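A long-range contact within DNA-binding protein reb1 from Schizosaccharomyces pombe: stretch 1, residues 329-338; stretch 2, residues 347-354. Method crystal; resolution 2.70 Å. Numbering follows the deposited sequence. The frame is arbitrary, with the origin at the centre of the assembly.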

ATOM      1  N   ASN A 329      -5.430  10.772 -24.974  1.00 68.11           N
ATOM      2  CA  ASN A 329      -5.168  10.108 -26.244  1.00 73.38           C
ATOM      3  C   ASN A 329      -5.857  10.799 -27.414  1.00 77.77           C
ATOM      4  O   ASN A 329      -5.350  10.790 -28.535  1.00 79.37           O
ATOM      5  CB  ASN A 329      -5.599   8.643 -26.177  1.00 83.88           C
ATOM      6  CG  ASN A 329      -4.795   7.847 -25.169  1.00 93.31           C
ATOM      7  OD1 ASN A 329      -4.126   8.414 -24.305  1.00 91.56           O
ATOM      8  ND2 ASN A 329      -4.856   6.525 -25.274  1.00100.65           N
ATOM      9  N   LEU A 330      -7.012  11.400 -27.150  1.00 76.20           N
ATOM     10  CA  LEU A 330      -7.730  12.134 -28.182  1.00 72.29           C
ATOM     11  C   LEU A 330      -6.988  13.407 -28.563  1.00 70.19           C
ATOM     12  O   LEU A 330      -6.896  13.744 -29.743  1.00 72.70           O
ATOM     13  CB  LEU A 330      -9.151  12.466 -27.723  1.00 72.33           C
ATOM     14  CG  LEU A 330     -10.133  11.296 -27.725  1.00 71.17           C
ATOM     15  CD1 LEU A 330     -11.485  11.739 -27.197  1.00 77.47           C
ATOM     16  CD2 LEU A 330     -10.264  10.709 -29.123  1.00 68.08           C
ATOM     17  N   LYS A 331      -6.457  14.111 -27.565  1.00 66.62           N
ATOM     18  CA  LYS A 331      -5.658  15.309 -27.813  1.00 63.38           C
ATOM     19  C   LYS A 331      -4.429  14.976 -28.655  1.00 60.14           C
ATOM     20  O   LYS A 331      -4.005  15.765 -29.499  1.00 60.77           O
ATOM     21  CB  LYS A 331      -5.232  15.961 -26.493  1.00 63.65           C
ATOM     22  CG  LYS A 331      -6.300  16.822 -25.836  1.00 63.34           C
ATOM     23  CD  LYS A 331      -5.932  17.173 -24.397  1.00 63.84           C
ATOM     24  CE  LYS A 331      -4.614  17.924 -24.312  1.00 71.59           C
ATOM     25  NZ  LYS A 331      -4.678  19.254 -24.971  1.00 79.53           N
ATOM     26  N   LYS A 332      -3.871  13.792 -28.422  1.00 59.44           N
ATOM     27  CA  LYS A 332      -2.660  13.360 -29.108  1.00 63.66           C
ATOM     28  C   LYS A 332      -2.927  12.892 -30.542  1.00 66.11           C
ATOM     29  O   LYS A 332      -2.083  13.061 -31.424  1.00 66.65           O
ATOM     30  CB  LYS A 332      -1.985  12.241 -28.307  1.00 63.77           C
ATOM     31  CG  LYS A 332      -0.657  11.758 -28.879  1.00 69.12           C
ATOM     32  CD  LYS A 332      -0.108  10.578 -28.084  1.00 74.54           C
ATOM     33  CE  LYS A 332       1.174  10.038 -28.704  1.00 82.51           C
ATOM     34  NZ  LYS A 332       1.707   8.864 -27.957  1.00 83.88           N
ATOM     35  N   MET A 333      -4.103  12.315 -30.778  1.00 69.52           N
ATOM     36  CA  MET A 333      -4.402  11.707 -32.074  1.00 76.15           C
ATOM     37  C   MET A 333      -5.216  12.605 -33.005  1.00 73.35           C
ATOM     38  O   MET A 333      -5.023  12.572 -34.221  1.00 73.11           O
ATOM     39  CB  MET A 333      -5.138  10.378 -31.878  1.00 81.80           C
ATOM     40  CG  MET A 333      -4.323   9.329 -31.140  1.00 86.90           C
ATOM     41  SD  MET A 333      -2.652   9.148 -31.800  1.00118.13           S
ATOM     42  CE  MET A 333      -1.944   8.002 -30.617  1.00115.47           C
ATOM     43  N   ILE A 334      -6.125  13.398 -32.443  1.00 67.81           N
ATOM     44  CA  ILE A 334      -6.933  14.306 -33.253  1.00 65.75           C
ATOM     45  C   ILE A 334      -6.090  15.480 -33.747  1.00 72.03           C
ATOM     46  O   ILE A 334      -5.540  16.237 -32.945  1.00 76.61           O
ATOM     47  CB  ILE A 334      -8.144  14.845 -32.475  1.00 60.49           C
ATOM     48  CG1 ILE A 334      -9.057  13.697 -32.046  1.00 59.91           C
ATOM     49  CG2 ILE A 334      -8.913  15.851 -33.315  1.00 59.63           C
ATOM     50  CD1 ILE A 334     -10.183  14.126 -31.137  1.00 64.18           C
ATOM     51  N   PRO A 335      -5.986  15.634 -35.076  1.00 74.07           N
ATOM     52  CA  PRO A 335      -5.150  16.669 -35.694  1.00 76.01           C
ATOM     53  C   PRO A 335      -5.570  18.090 -35.320  1.00 77.95           C
ATOM     54  O   PRO A 335      -4.763  19.012 -35.421  1.00 83.18           O
ATOM     55  CB  PRO A 335      -5.348  16.429 -37.197  1.00 77.49           C
ATOM     56  CG  PRO A 335      -5.798  15.017 -37.301  1.00 78.75           C
ATOM     57  CD  PRO A 335      -6.633  14.779 -36.085  1.00 75.07           C
ATOM     58  N   SER A 336      -6.816  18.254 -34.891  1.00 77.92           N
ATOM     59  CA  SER A 336      -7.346  19.570 -34.554  1.00 75.39           C
ATOM     60  C   SER A 336      -6.594  20.207 -33.389  1.00 78.40           C
ATOM     61  O   SER A 336      -6.464  21.429 -33.324  1.00 79.71           O
ATOM     62  CB  SER A 336      -8.836  19.471 -34.222  1.00 74.88           C
ATOM     63  OG  SER A 336      -9.553  18.876 -35.289  1.00 78.96           O
ATOM     64  N   TYR A 337      -6.088  19.377 -32.479  1.00 77.03           N
ATOM     65  CA  TYR A 337      -5.401  19.879 -31.291  1.00 73.29           C
ATOM     66  C   TYR A 337      -3.986  20.372 -31.586  1.00 77.49           C
ATOM     67  O   TYR A 337      -3.363  21.028 -30.752  1.00 81.81           O
ATOM     68  CB  TYR A 337      -5.367  18.804 -30.205  1.00 70.17           C
ATOM     69  CG  TYR A 337      -6.701  18.613 -29.524  1.00 71.28           C
ATOM     70  CD1 TYR A 337      -7.087  19.431 -28.470  1.00 71.81           C
ATOM     71  CD2 TYR A 337      -7.581  17.624 -29.942  1.00 69.17           C
ATOM     72  CE1 TYR A 337      -8.311  19.266 -27.847  1.00 70.52           C
ATOM     73  CE2 TYR A 337      -8.807  17.452 -29.325  1.00 65.30           C
ATOM     74  CZ  TYR A 337      -9.165  18.276 -28.279  1.00 67.34           C
ATOM     75  OH  TYR A 337     -10.382  18.110 -27.661  1.00 68.61           O
ATOM     76  N   ASP A 338      -3.478  20.058 -32.773  1.00 75.43           N
ATOM     77  CA  ASP A 338      -2.181  20.570 -33.192  1.00 73.74           C
ATOM     78  C   ASP A 338      -2.358  21.837 -34.016  1.00 73.60           C
ATOM     79  O   ASP A 338      -1.408  22.589 -34.224  1.00 78.94           O
ATOM     80  CB  ASP A 338      -1.409  19.519 -33.991  1.00 79.72           C
ATOM     81  CG  ASP A 338      -0.870  18.401 -33.118  1.00 86.66           C
ATOM     82  OD1 ASP A 338      -1.416  18.189 -32.014  1.00 88.68           O
ATOM     83  OD2 ASP A 338       0.098  17.732 -33.536  1.00 90.16           O
ATOM     84  N   LYS A 347     -13.831  22.146 -30.250  1.00 76.42           N
ATOM     85  CA  LYS A 347     -14.987  22.411 -31.104  1.00 77.60           C
ATOM     86  C   LYS A 347     -14.754  21.865 -32.510  1.00 75.55           C
ATOM     87  O   LYS A 347     -15.673  21.353 -33.144  1.00 77.99           O
ATOM     88  CB  LYS A 347     -15.289  23.911 -31.164  1.00 76.03           C
ATOM     89  N   SER A 348     -13.518  21.974 -32.987  1.00 72.25           N
ATOM     90  CA  SER A 348     -13.160  21.444 -34.298  1.00 72.76           C
ATOM     91  C   SER A 348     -13.169  19.922 -34.290  1.00 75.11           C
ATOM     92  O   SER A 348     -13.581  19.291 -35.263  1.00 74.13           O
ATOM     93  CB  SER A 348     -11.785  21.955 -34.729  1.00 76.35           C
ATOM     94  OG  SER A 348     -11.378  21.348 -35.944  1.00 81.18           O
ATOM     95  N   ALA A 349     -12.708  19.341 -33.186  1.00 74.98           N
ATOM     96  CA  ALA A 349     -12.649  17.892 -33.039  1.00 70.57           C
ATOM     97  C   ALA A 349     -14.044  17.285 -33.078  1.00 74.19           C
ATOM     98  O   ALA A 349     -14.257  16.235 -33.683  1.00 78.46           O
ATOM     99  CB  ALA A 349     -11.946  17.515 -31.748  1.00 67.50           C
ATOM    100  N   ILE A 350     -14.989  17.954 -32.423  1.00 72.06           N
ATOM    101  CA  ILE A 350     -16.373  17.500 -32.392  1.00 72.71           C
ATOM    102  C   ILE A 350     -16.991  17.555 -33.784  1.00 75.39           C
ATOM    103  O   ILE A 350     -17.621  16.598 -34.232  1.00 78.18           O
ATOM    104  CB  ILE A 350     -17.225  18.344 -31.427  1.00 72.31           C
ATOM    105  CG1 ILE A 350     -16.678  18.245 -30.002  1.00 68.06           C
ATOM    106  CG2 ILE A 350     -18.674  17.897 -31.463  1.00 74.56           C
ATOM    107  CD1 ILE A 350     -17.319  19.215 -29.036  1.00 64.70           C
ATOM    108  N   ASP A 351     -16.799  18.682 -34.462  1.00 77.43           N
ATOM    109  CA  ASP A 351     -17.348  18.885 -35.798  1.00 80.20           C
ATOM    110  C   ASP A 351     -16.803  17.870 -36.800  1.00 80.75           C
ATOM    111  O   ASP A 351     -17.546  17.366 -37.643  1.00 83.99           O
ATOM    112  CB  ASP A 351     -17.060  20.310 -36.281  1.00 84.56           C
ATOM    113  CG  ASP A 351     -17.843  21.360 -35.510  1.00 88.26           C
ATOM    114  OD1 ASP A 351     -18.278  21.071 -34.376  1.00 92.82           O
ATOM    115  OD2 ASP A 351     -18.025  22.477 -36.040  1.00 87.24           O
ATOM    116  N   ASP A 352     -15.511  17.570 -36.708  1.00 83.81           N
ATOM    117  CA  ASP A 352     -14.897  16.589 -37.602  1.00 85.55           C
ATOM    118  C   ASP A 352     -15.395  15.180 -37.297  1.00 85.70           C
ATOM    119  O   ASP A 352     -15.485  14.336 -38.188  1.00 91.89           O
ATOM    120  CB  ASP A 352     -13.368  16.638 -37.502  1.00 87.58           C
ATOM    121  CG  ASP A 352     -12.779  17.885 -38.135  1.00 88.52           C
ATOM    122  OD1 ASP A 352     -13.448  18.493 -38.997  1.00 90.27           O
ATOM    123  OD2 ASP A 352     -11.642  18.255 -37.775  1.00 88.66           O
ATOM    124  N   PHE A 353     -15.714  14.930 -36.032  1.00 79.06           N
ATOM    125  CA  PHE A 353     -16.248  13.639 -35.616  1.00 78.66           C
ATOM    126  C   PHE A 353     -17.671  13.436 -36.122  1.00 85.78           C
ATOM    127  O   PHE A 353     -18.101  12.308 -36.360  1.00 92.41           O
ATOM    128  CB  PHE A 353     -16.219  13.512 -34.093  1.00 72.96           C
ATOM    129  CG  PHE A 353     -15.012  12.798 -33.566  1.00 69.35           C
ATOM    130  CD1 PHE A 353     -14.359  11.859 -34.341  1.00 70.60           C
ATOM    131  CD2 PHE A 353     -14.532  13.065 -32.295  1.00 70.29           C
ATOM    132  CE1 PHE A 353     -13.248  11.197 -33.858  1.00 71.77           C
ATOM    133  CE2 PHE A 353     -13.421  12.406 -31.806  1.00 69.97           C
ATOM    134  CZ  PHE A 353     -12.778  11.472 -32.590  1.00 71.61           C
ATOM    135  N   LYS A 354     -18.403  14.533 -36.276  1.00 81.33           N
ATOM    136  CA  LYS A 354     -19.801  14.464 -36.682  1.00 78.35           C
ATOM    137  C   LYS A 354     -19.939  14.243 -38.186  1.00 80.41           C
ATOM    138  O   LYS A 354     -20.935  13.688 -38.653  1.00 87.74           O
ATOM    139  CB  LYS A 354     -20.538  15.737 -36.262  1.00 73.43           C
TER

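Stretch 2 is helical throughout, and it meets stretch 1 where the helix ending at Met333 gives way to the turn that follows. The interface is small, burying 248 Å² summed over both sides, and combines one hydrogen bond with a short row of apolar contacts.

Lys347 opens the stretch with its CA-to-CB bond directed away from stretch 1 and makes no contact in the model, its side chain being built only to CB. Ser348 points toward it and supplies the hydrogen bond between the stretches: its OG, in the t rotamer, lies 3.1 Å from OG of Ser336, which adopts m. Either hydroxyl could be the donor, and the pairing gives the hydroxyl of Ser336, a buried residue, a polar partner.

Ala349 follows at the closest approach of the backbones, its CA 5.8 Å from CA of Ser336. Its methyl group is buried among three residues of stretch 1: CB lies 3.8 Å from CG2 of Ile334, 4.0 Å from CE2 of Tyr337 and 4.4 Å from CB of Ser336. The small side chain suits so close an approach. Tyr337 sets off sideways, but its ring swings nearer to reach this methyl obliquely.

Ile350 points away and Asp351 is out of reach, so the next contact comes one helical turn after Ser348. There Asp352, which is exposed, brings OD2 to 3.3 Å from OG of Ser336.

Phe353, a turn beyond Ala349, extends the apolar surface. Its CA-to-CB bond runs sideways, yet the ring comes nearer, with CE2 3.7 Å from CD1 of Ile334 and CZ 4.3 Å from CD2 of Leu330, the latter at the ring edge. Ile334, the first residue after the helix to leave helical geometry, packs against both Ala349 and Phe353, and its CD1 touches both, lying 3.9 Å from CB of Ala349.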